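PDB 6JIX: taurine:2-oxoglutarate aminotransferase from Bifidobacterium kashiwanohense PV20-2, which probably transfers the amino group of taurine to 2-oxoglutarate with pyridoxal 5'-phosphate as cofactor, as a class-III aminotransferase. Local coordinates for residues A127-G132 with L308-T313; G262-W267 with N329-H334; I367-A372 with L422-E427. All coordinates share one frame; numbering follows the deposited sequence.

Contact 1: residues A127-G132 with L308-T313; sequences ARMVTG and LQCGLT. With PLP (pyridoxal-5'-phosphate), chain P; GLU (glutamic acid), chain O.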
loop_
_atom_site.group_PDB
_atom_site.type_symbol
_atom_site.label_atom_id
_atom_site.label_comp_id
_atom_site.label_asym_id
_atom_site.label_seq_id
_atom_site.Cartn_x
_atom_site.Cartn_y
_atom_site.Cartn_z
ATOM N N ALA A 127 11.108 5.473 -13.259
ATOM C CA ALA A 127 11.298 5.773 -14.676
ATOM C C ALA A 127 11.574 7.257 -14.882
ATOM O O ALA A 127 12.441 7.631 -15.679
ATOM C CB ALA A 127 10.083 5.324 -15.492
ATOM N N ARG A 128 10.863 8.119 -14.164
ATOM C CA ARG A 128 11.135 9.549 -14.276
ATOM C C ARG A 128 12.547 9.878 -13.786
ATOM O O ARG A 128 13.251 10.691 -14.400
ATOM C CB ARG A 128 10.078 10.345 -13.502
ATOM C CG ARG A 128 8.844 10.701 -14.307
ATOM C CD ARG A 128 7.621 10.853 -13.417
ATOM N NE ARG A 128 6.447 11.298 -14.166
ATOM C CZ ARG A 128 5.261 11.574 -13.624
ATOM N NH1 ARG A 128 5.078 11.450 -12.313
ATOM N NH2 ARG A 128 4.261 11.994 -14.395
ATOM N N MET A 129 12.988 9.235 -12.694
ATOM C CA MET A 129 14.336 9.468 -12.170
ATOM C C MET A 129 15.404 8.926 -13.118
ATOM O O MET A 129 16.413 9.595 -13.374
ATOM C CB MET A 129 14.490 8.830 -10.787
ATOM C CG MET A 129 14.122 9.739 -9.594
ATOM S SD MET A 129 14.285 8.911 -7.980
ATOM C CE MET A 129 12.627 8.302 -7.718
ATOM N N VAL A 130 15.210 7.707 -13.632
ATOM C CA VAL A 130 16.226 7.094 -14.485
ATOM C C VAL A 130 16.364 7.855 -15.802
ATOM O O VAL A 130 17.472 8.193 -16.227
ATOM C CB VAL A 130 15.893 5.620 -14.733
ATOM C CG1 VAL A 130 16.658 5.136 -15.946
ATOM C CG2 VAL A 130 16.183 4.783 -13.479
ATOM N N THR A 131 15.247 8.109 -16.484
ATOM C CA THR A 131 15.316 8.755 -17.788
ATOM C C THR A 131 15.431 10.271 -17.681
ATOM O O THR A 131 15.820 10.921 -18.656
ATOM C CB THR A 131 14.086 8.416 -18.643
ATOM O OG1 THR A 131 12.913 8.965 -18.027
ATOM C CG2 THR A 131 13.913 6.910 -18.813
ATOM N N GLY A 132 15.074 10.854 -16.540
ATOM C CA GLY A 132 15.015 12.297 -16.472
ATOM C C GLY A 132 13.888 12.938 -17.252
ATOM O O GLY A 132 13.884 14.161 -17.411
ATOM N N LEU A 308 17.996 6.069 -4.464
ATOM C CA LEU A 308 16.627 5.670 -4.786
ATOM C C LEU A 308 15.675 6.434 -3.874
ATOM O O LEU A 308 15.449 6.042 -2.728
ATOM C CB LEU A 308 16.454 4.163 -4.615
ATOM C CG LEU A 308 15.024 3.674 -4.817
ATOM C CD1 LEU A 308 14.630 3.898 -6.255
ATOM C CD2 LEU A 308 14.899 2.213 -4.453
ATOM N N GLN A 309 15.070 7.505 -4.383
ATOM C CA GLN A 309 14.168 8.328 -3.574
ATOM C C GLN A 309 12.749 7.739 -3.552
ATOM O O GLN A 309 11.753 8.402 -3.856
ATOM C CB GLN A 309 14.186 9.763 -4.087
ATOM C CG GLN A 309 15.586 10.414 -4.081
ATOM C CD GLN A 309 16.092 10.795 -2.669
ATOM O OE1 GLN A 309 15.604 10.293 -1.651
ATOM N NE2 GLN A 309 17.086 11.674 -2.615
ATOM N N CYS A 310 12.685 6.464 -3.146
ATOM C CA CYS A 310 11.458 5.704 -2.965
ATOM C C CYS A 310 11.573 4.925 -1.673
ATOM O O CYS A 310 12.669 4.515 -1.284
ATOM C CB CYS A 310 11.221 4.697 -4.090
ATOM S SG CYS A 310 10.976 5.425 -5.712
ATOM N N GLY A 311 10.436 4.675 -1.039
ATOM C CA GLY A 311 10.450 3.955 0.220
ATOM C C GLY A 311 9.060 3.833 0.803
ATOM O O GLY A 311 8.134 4.558 0.432
ATOM N N LEU A 312 8.930 2.885 1.729
ATOM C CA LEU A 312 7.710 2.742 2.505
ATOM C C LEU A 312 8.039 1.937 3.750
ATOM O O LEU A 312 8.946 1.102 3.742
ATOM C CB LEU A 312 6.586 2.074 1.713
ATOM C CG LEU A 312 6.870 0.751 1.007
ATOM C CD1 LEU A 312 5.648 -0.153 1.097
ATOM C CD2 LEU A 312 7.210 1.040 -0.423
ATOM N N THR A 313 7.304 2.220 4.826
ATOM C CA THR A 313 7.587 1.597 6.113
ATOM C C THR A 313 7.721 0.079 5.981
ATOM O O THR A 313 8.670 -0.517 6.501
ATOM C CB THR A 313 6.493 1.971 7.126
ATOM O OG1 THR A 313 6.619 3.348 7.481
ATOM C CG2 THR A 313 6.605 1.143 8.391
HETATM N N1 PLP P . 2.666 9.399 8.115
HETATM C C2 PLP P . 3.623 9.404 9.038
HETATM C C2A PLP P . 3.509 10.319 10.251
HETATM C C3 PLP P . 4.757 8.561 8.897
HETATM O O3 PLP P . 5.760 8.544 9.842
HETATM C C4 PLP P . 4.875 7.726 7.815
HETATM C C4A PLP P . 6.123 6.823 7.696
HETATM O O4A PLP P . 7.229 7.337 7.830
HETATM C C5 PLP P . 3.829 7.753 6.851
HETATM C C6 PLP P . 2.729 8.607 7.029
HETATM C C5A PLP P . 3.912 6.826 5.586
HETATM O O4P PLP P . 3.510 5.565 5.987
HETATM P P PLP P . 3.832 4.235 5.083
HETATM O O1P PLP P . 3.138 3.066 5.654
HETATM O O2P PLP P . 3.378 4.451 3.473
HETATM O O3P PLP P . 5.246 3.901 5.175
HETATM N N GLU O . 12.522 4.423 6.942
HETATM C CA GLU O . 12.782 4.087 5.545
HETATM C C GLU O . 11.483 3.776 4.764
HETATM O O GLU O . 11.366 2.638 4.208
HETATM C CB GLU O . 13.739 2.883 5.425
HETATM C CG GLU O . 15.180 3.239 5.813
HETATM C CD GLU O . 16.280 2.654 4.915
HETATM O OE1 GLU O . 15.981 1.889 3.968
HETATM O OE2 GLU O . 17.494 2.942 5.119
HETATM O OXT GLU O . 10.560 4.655 4.655
#
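This is a small apolar helix-to-loop packing contact at the subunit interface of a fold-type I aminotransferase, where Met-129, near the C-terminal end of helix 116-131, reaches the irregular chain that carries Gln-309 and Cys-310. The thioether does all the touching. Met-129 SD lies 4.0 Å from Gln-309 CB, the two side chains crossing at about a right angle, and beyond it Met-129 CE ends 3.9 Å from Cys-310 SG. SD is anti to CA (chi2 179°), which extends the chain before a bend at chi3 turns the methyl towards the cysteine. Gln-309 is the centre of an inverse gamma turn, closed by Cys-310 N to Leu-308 O at 2.8 Å, and this kink offers Gln-309 CB and Cys-310 SG to the same methionine. Phe-303 of helix 297-305 also packs on Met-129, as does Leu-164 of the second subunit. With an alanine in place of Met-129, Cys-310 SG and Gln-309 CB would probably lose their partner on the helix and a gap would open beside the turn. Farther along, the loop serves the cofactor bound to the second subunit, which is also hydrogen-bonded to Gly-116 N and Ala-117 N of that subunit. Thr-313 makes two bonds, both to PLP O3P: one from its backbone N, with an N-H...O angle of 161°, and one from OG1 at 2.7 Å.

Contact 2: residues G262-W267 with N329-H334; sequences GKMFAW and NYYLEH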
loop_
_atom_site.group_PDB
_atom_site.type_symbol
_atom_site.label_atom_id
_atom_site.label_comp_id
_atom_site.label_asym_id
_atom_site.label_seq_id
_atom_site.Cartn_x
_atom_site.Cartn_y
_atom_site.Cartn_z
ATOM N N GLY A 262 -0.275 -19.293 -17.950
ATOM C CA GLY A 262 0.506 -20.447 -18.340
ATOM C C GLY A 262 2.006 -20.223 -18.336
ATOM O O GLY A 262 2.763 -21.189 -18.475
ATOM N N LYS A 263 2.452 -18.989 -18.166
ATOM C CA LYS A 263 3.853 -18.652 -17.988
ATOM C C LYS A 263 3.995 -17.949 -16.644
ATOM O O LYS A 263 3.011 -17.466 -16.070
ATOM C CB LYS A 263 4.351 -17.755 -19.142
ATOM C CG LYS A 263 4.649 -18.498 -20.458
ATOM C CD LYS A 263 6.161 -18.559 -20.722
ATOM C CE LYS A 263 6.484 -19.271 -22.013
ATOM N NZ LYS A 263 5.326 -19.166 -22.919
ATOM N N MET A 264 5.213 -17.915 -16.104
ATOM C CA MET A 264 5.367 -17.283 -14.794
ATOM C C MET A 264 4.939 -15.814 -14.837
ATOM O O MET A 264 4.218 -15.341 -13.952
ATOM C CB MET A 264 6.797 -17.427 -14.279
ATOM C CG MET A 264 6.949 -17.010 -12.812
ATOM S SD MET A 264 6.347 -18.217 -11.569
ATOM C CE MET A 264 6.377 -19.738 -12.525
ATOM N N PHE A 265 5.354 -15.078 -15.862
ATOM C CA PHE A 265 4.867 -13.726 -16.075
ATOM C C PHE A 265 4.241 -13.647 -17.456
ATOM O O PHE A 265 4.745 -14.243 -18.411
ATOM C CB PHE A 265 5.991 -12.700 -15.926
ATOM C CG PHE A 265 6.633 -12.717 -14.571
ATOM C CD1 PHE A 265 5.886 -12.422 -13.433
ATOM C CD2 PHE A 265 7.976 -13.054 -14.421
ATOM C CE1 PHE A 265 6.475 -12.449 -12.159
ATOM C CE2 PHE A 265 8.567 -13.087 -13.154
ATOM C CZ PHE A 265 7.812 -12.787 -12.025
ATOM N N ALA A 266 3.117 -12.937 -17.557
ATOM C CA ALA A 266 2.418 -12.883 -18.836
ATOM C C ALA A 266 3.285 -12.258 -19.919
ATOM O O ALA A 266 3.239 -12.698 -21.074
ATOM C CB ALA A 266 1.092 -12.129 -18.701
ATOM N N TRP A 267 4.120 -11.275 -19.577
ATOM C CA TRP A 267 4.947 -10.722 -20.640
ATOM C C TRP A 267 5.852 -11.794 -21.248
ATOM O O TRP A 267 6.319 -11.632 -22.379
ATOM C CB TRP A 267 5.751 -9.510 -20.143
ATOM C CG TRP A 267 6.709 -9.769 -19.027
ATOM C CD1 TRP A 267 6.522 -9.485 -17.703
ATOM C CD2 TRP A 267 8.031 -10.330 -19.132
ATOM N NE1 TRP A 267 7.630 -9.854 -16.976
ATOM C CE2 TRP A 267 8.573 -10.369 -17.827
ATOM C CE3 TRP A 267 8.803 -10.815 -20.196
ATOM C CZ2 TRP A 267 9.850 -10.877 -17.562
ATOM C CZ3 TRP A 267 10.069 -11.318 -19.931
ATOM C CH2 TRP A 267 10.578 -11.346 -18.622
ATOM N N ASN A 329 8.049 -21.081 -4.635
ATOM C CA ASN A 329 8.583 -22.445 -4.628
ATOM C C ASN A 329 7.513 -23.454 -5.025
ATOM O O ASN A 329 7.798 -24.416 -5.742
ATOM C CB ASN A 329 9.149 -22.801 -3.251
ATOM C CG ASN A 329 10.619 -22.415 -3.094
ATOM O OD1 ASN A 329 11.361 -22.312 -4.078
ATOM N ND2 ASN A 329 11.044 -22.187 -1.844
ATOM N N TYR A 330 6.271 -23.236 -4.597
ATOM C CA TYR A 330 5.187 -24.107 -5.025
ATOM C C TYR A 330 4.963 -24.028 -6.535
ATOM O O TYR A 330 4.853 -25.062 -7.211
ATOM C CB TYR A 330 3.902 -23.758 -4.286
ATOM C CG TYR A 330 2.845 -24.825 -4.466
ATOM C CD1 TYR A 330 2.059 -24.877 -5.614
ATOM C CD2 TYR A 330 2.654 -25.797 -3.496
ATOM C CE1 TYR A 330 1.095 -25.865 -5.766
ATOM C CE2 TYR A 330 1.705 -26.767 -3.635
ATOM C CZ TYR A 330 0.927 -26.816 -4.763
ATOM O OH TYR A 330 -0.019 -27.825 -4.866
ATOM N N TYR A 331 4.852 -22.809 -7.081
ATOM C CA TYR A 331 4.627 -22.675 -8.520
ATOM C C TYR A 331 5.634 -23.521 -9.268
ATOM O O TYR A 331 5.280 -24.268 -10.186
ATOM C CB TYR A 331 4.737 -21.211 -8.986
ATOM C CG TYR A 331 3.629 -20.277 -8.552
ATOM C CD1 TYR A 331 2.294 -20.596 -8.768
ATOM C CD2 TYR A 331 3.928 -19.062 -7.927
ATOM C CE1 TYR A 331 1.297 -19.742 -8.371
ATOM C CE2 TYR A 331 2.939 -18.204 -7.526
ATOM C CZ TYR A 331 1.625 -18.541 -7.749
ATOM O OH TYR A 331 0.624 -17.675 -7.350
ATOM N N LEU A 332 6.900 -23.425 -8.857
ATOM C CA LEU A 332 7.976 -24.107 -9.560
ATOM C C LEU A 332 7.942 -25.608 -9.292
ATOM O O LEU A 332 7.842 -26.415 -10.228
ATOM C CB LEU A 332 9.320 -23.502 -9.153
ATOM C CG LEU A 332 9.528 -22.013 -9.474
ATOM C CD1 LEU A 332 10.909 -21.514 -9.034
ATOM C CD2 LEU A 332 9.303 -21.745 -10.963
ATOM N N GLU A 333 8.000 -26.002 -8.008
ATOM C CA GLU A 333 8.142 -27.416 -7.671
ATOM C C GLU A 333 6.976 -28.247 -8.193
ATOM O O GLU A 333 7.179 -29.393 -8.613
ATOM C CB GLU A 333 8.280 -27.587 -6.156
ATOM C CG GLU A 333 9.690 -27.314 -5.645
ATOM C CD GLU A 333 9.742 -26.908 -4.172
ATOM O OE1 GLU A 333 8.980 -27.467 -3.343
ATOM O OE2 GLU A 333 10.568 -26.029 -3.840
ATOM N N HIS A 334 5.763 -27.684 -8.218
ATOM C CA HIS A 334 4.570 -28.410 -8.645
ATOM C C HIS A 334 4.208 -28.118 -10.086
ATOM O O HIS A 334 3.073 -28.386 -10.496
ATOM C CB HIS A 334 3.384 -28.088 -7.738
ATOM C CG HIS A 334 3.474 -28.730 -6.393
ATOM N ND1 HIS A 334 2.590 -29.699 -5.973
ATOM C CD2 HIS A 334 4.354 -28.556 -5.379
ATOM C CE1 HIS A 334 2.912 -30.085 -4.751
ATOM N NE2 HIS A 334 3.980 -29.408 -4.367
#
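A Met-aromatic contact joins Met-264, in the loop between strands 248-252 and 276-279, to Tyr-331 in the last turn of helix 318-333, near the cofactor-binding Lys-281. Met-264 SD stands 5.2 Å from the centroid of the Tyr-331 ring and 44° off the ring normal, an oblique approach. The methyl goes further and touches two successive residues of the helix, with Met-264 CE 4.2 Å from Tyr-331 CB and 3.9 Å from Leu-332 CD2. It thus meets the root of one side chain and a branch end of the other. Met-264 CG is anti to the backbone N (chi1 -170°), and bends at chi2 and chi3 turn the thioether towards the helix. The same side chain also lies over a second aromatic ring, with Met-264 CG 4.2 Å above the plane of the Phe-265 ring, over its centre. Cys-337 of helix 336-357 also packs on Met-264, while Leu-332 leans on Val-101 of helix 89-102. The polar end of Tyr-331 is engaged elsewhere, in a hydrogen bond between OH and Gly-282 O, next in sequence to Lys-281, whose side chain is about 8 Å from that of Tyr-331. With that bond holding the far end of the phenol and no hydrogen bond linking the two segments, the loop and the helix are joined here by dispersion and by the polarisable sulfur near the ring.

Contact 3: residues I367-A372 with L422-E427; sequences IGLFSA and LIITAE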
loop_
_atom_site.group_PDB
_atom_site.type_symbol
_atom_site.label_atom_id
_atom_site.label_comp_id
_atom_site.label_asym_id
_atom_site.label_seq_id
_atom_site.Cartn_x
_atom_site.Cartn_y
_atom_site.Cartn_z
ATOM N N ILE A 367 -6.295 -17.316 -22.109
ATOM C CA ILE A 367 -4.914 -17.782 -22.127
ATOM C C ILE A 367 -4.595 -18.336 -20.744
ATOM O O ILE A 367 -4.759 -17.634 -19.739
ATOM C CB ILE A 367 -3.935 -16.667 -22.518
ATOM C CG1 ILE A 367 -2.534 -17.244 -22.703
ATOM C CG2 ILE A 367 -3.969 -15.549 -21.506
ATOM C CD1 ILE A 367 -1.594 -16.261 -23.316
ATOM N N GLY A 368 -4.150 -19.592 -20.691
ATOM C CA GLY A 368 -4.019 -20.272 -19.409
ATOM C C GLY A 368 -5.366 -20.347 -18.710
ATOM O O GLY A 368 -6.378 -20.786 -19.271
ATOM N N LEU A 369 -5.391 -19.936 -17.456
ATOM C CA LEU A 369 -6.641 -19.808 -16.727
ATOM C C LEU A 369 -7.020 -18.332 -16.574
ATOM O O LEU A 369 -7.518 -17.903 -15.536
ATOM C CB LEU A 369 -6.551 -20.535 -15.386
ATOM C CG LEU A 369 -6.473 -22.061 -15.554
ATOM C CD1 LEU A 369 -6.136 -22.768 -14.255
ATOM C CD2 LEU A 369 -7.773 -22.593 -16.125
ATOM N N PHE A 370 -6.763 -17.550 -17.627
ATOM C CA PHE A 370 -7.032 -16.111 -17.715
ATOM C C PHE A 370 -7.992 -15.904 -18.892
ATOM O O PHE A 370 -7.569 -15.892 -20.055
ATOM C CB PHE A 370 -5.721 -15.346 -17.909
ATOM C CG PHE A 370 -5.766 -13.907 -17.475
ATOM C CD1 PHE A 370 -6.518 -13.510 -16.372
ATOM C CD2 PHE A 370 -5.032 -12.945 -18.159
ATOM C CE1 PHE A 370 -6.542 -12.164 -15.970
ATOM C CE2 PHE A 370 -5.054 -11.604 -17.765
ATOM C CZ PHE A 370 -5.811 -11.214 -16.671
ATOM N N SER A 371 -9.277 -15.703 -18.604
ATOM C CA SER A 371 -10.288 -15.824 -19.648
ATOM C C SER A 371 -11.470 -14.918 -19.349
ATOM O O SER A 371 -11.710 -14.543 -18.198
ATOM C CB SER A 371 -10.772 -17.276 -19.774
ATOM O OG SER A 371 -11.819 -17.535 -18.848
ATOM N N ALA A 372 -12.219 -14.589 -20.406
ATOM C CA ALA A 372 -13.391 -13.731 -20.290
ATOM C C ALA A 372 -14.315 -13.930 -21.488
ATOM O O ALA A 372 -13.876 -14.279 -22.589
ATOM C CB ALA A 372 -12.996 -12.253 -20.178
ATOM N N LEU A 422 -5.254 -21.629 -10.035
ATOM C CA LEU A 422 -4.328 -22.399 -10.849
ATOM C C LEU A 422 -4.243 -23.851 -10.417
ATOM O O LEU A 422 -3.685 -24.661 -11.163
ATOM C CB LEU A 422 -2.931 -21.771 -10.789
ATOM C CG LEU A 422 -2.853 -20.290 -11.204
ATOM C CD1 LEU A 422 -1.436 -19.859 -11.552
ATOM C CD2 LEU A 422 -3.795 -20.017 -12.371
ATOM N N ILE A 423 -4.775 -24.205 -9.241
ATOM C CA ILE A 423 -4.752 -25.591 -8.786
ATOM C C ILE A 423 -6.029 -26.340 -9.130
ATOM O O ILE A 423 -6.146 -27.524 -8.787
ATOM C CB ILE A 423 -4.509 -25.705 -7.261
ATOM C CG1 ILE A 423 -5.651 -25.059 -6.475
ATOM C CG2 ILE A 423 -3.156 -25.123 -6.871
ATOM C CD1 ILE A 423 -5.466 -25.147 -4.987
ATOM N N ILE A 424 -7.009 -25.678 -9.753
ATOM C CA ILE A 424 -8.235 -26.368 -10.129
ATOM C C ILE A 424 -7.909 -27.582 -11.011
ATOM O O ILE A 424 -6.977 -27.565 -11.827
ATOM C CB ILE A 424 -9.206 -25.403 -10.832
ATOM C CG1 ILE A 424 -10.652 -25.881 -10.638
ATOM C CG2 ILE A 424 -8.840 -25.253 -12.299
ATOM C CD1 ILE A 424 -11.684 -24.936 -11.204
ATOM N N THR A 425 -8.688 -28.643 -10.851
ATOM C CA THR A 425 -8.455 -29.878 -11.581
ATOM C C THR A 425 -9.453 -29.974 -12.717
ATOM O O THR A 425 -10.466 -29.265 -12.735
ATOM C CB THR A 425 -8.596 -31.086 -10.656
ATOM O OG1 THR A 425 -9.955 -31.167 -10.201
ATOM C CG2 THR A 425 -7.651 -30.937 -9.465
ATOM N N ALA A 426 -9.152 -30.857 -13.673
ATOM C CA ALA A 426 -10.095 -31.109 -14.759
ATOM C C ALA A 426 -11.482 -31.449 -14.217
ATOM O O ALA A 426 -12.490 -30.895 -14.672
ATOM C CB ALA A 426 -9.577 -32.224 -15.671
ATOM N N GLU A 427 -11.557 -32.347 -13.221
ATOM C CA GLU A 427 -12.870 -32.738 -12.714
ATOM C C GLU A 427 -13.615 -31.536 -12.151
ATOM O O GLU A 427 -14.814 -31.353 -12.391
ATOM C CB GLU A 427 -12.742 -33.835 -11.649
ATOM C CG GLU A 427 -14.095 -34.526 -11.347
ATOM C CD GLU A 427 -14.411 -34.685 -9.839
ATOM O OE1 GLU A 427 -15.606 -34.510 -9.513
ATOM O OE2 GLU A 427 -13.527 -35.027 -8.987
#
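Leu-369 and Leu-422 lie alongside one another and run in opposite directions, so that each leucine's end passes the other's root. CD1 of Leu-369 comes 3.9 Å from Leu-422 CA, while CD2 of Leu-422 lies 4.1 Å from Leu-369 CB; the two branch carbons, Leu-369 CD1 and Leu-422 CD2, are also 4.1 Å apart. The extended arm of Leu-369, with CD1 trans to CA (chi2 170°), carries this methyl far enough to meet a second residue as well, Ile-424, whose CG2 is 4.2 Å from Leu-369 CD1. One methyl is thus received between a leucine and the beta-branch of an isoleucine. Leu-369 is presented by a tight two-residue beta-hairpin between strands 361-367 and 370-376: a type II' turn runs from Ile-367 to Phe-370, with Gly-368 at its first corner and Leu-369 at its second. The backbone bond from Phe-370 N to Ile-367 O, 2.9 Å long, closes the turn, and the reverse bond from Ile-367 N to Phe-370 O completes the pair. On the other side, Leu-422 and Ile-424 belong to the connection leading into helix 426-447, for which Thr-425 is the N-cap. Val-336 of helix 336-357 also packs on Leu-422. The backbone oxygens beside this apolar cluster have partners of their own, Leu-369 O in Arg-260 NH1 and Ile-424 O in His-339 NE2. With no hydrogen bond between the segments, shape and the exclusion of water probably hold the hairpin turn against the segment before the helix.

In the fold
Contacts 2 and 3 are buried and adjoin each other: Tyr-331 CE1 of contact 2 packs on Leu-422 CD1 of contact 3 at 4.2 Å, and both residues lean on Val-336 of helix 336-357. Contact 1 is only partly buried, with its centre about 37 Å from that of contact 3 and on the opposite side of the chain's centre. It is nonetheless tied to contact 2 in sequence, since residues 308-313 lead towards helix 318-333, whose last turn contact 2 uses. All three are apolar across their segments, but methionine sulfur features in contacts 1 and 2, whereas contact 3 is purely aliphatic. Contact 1 alone is covered by the second subunit.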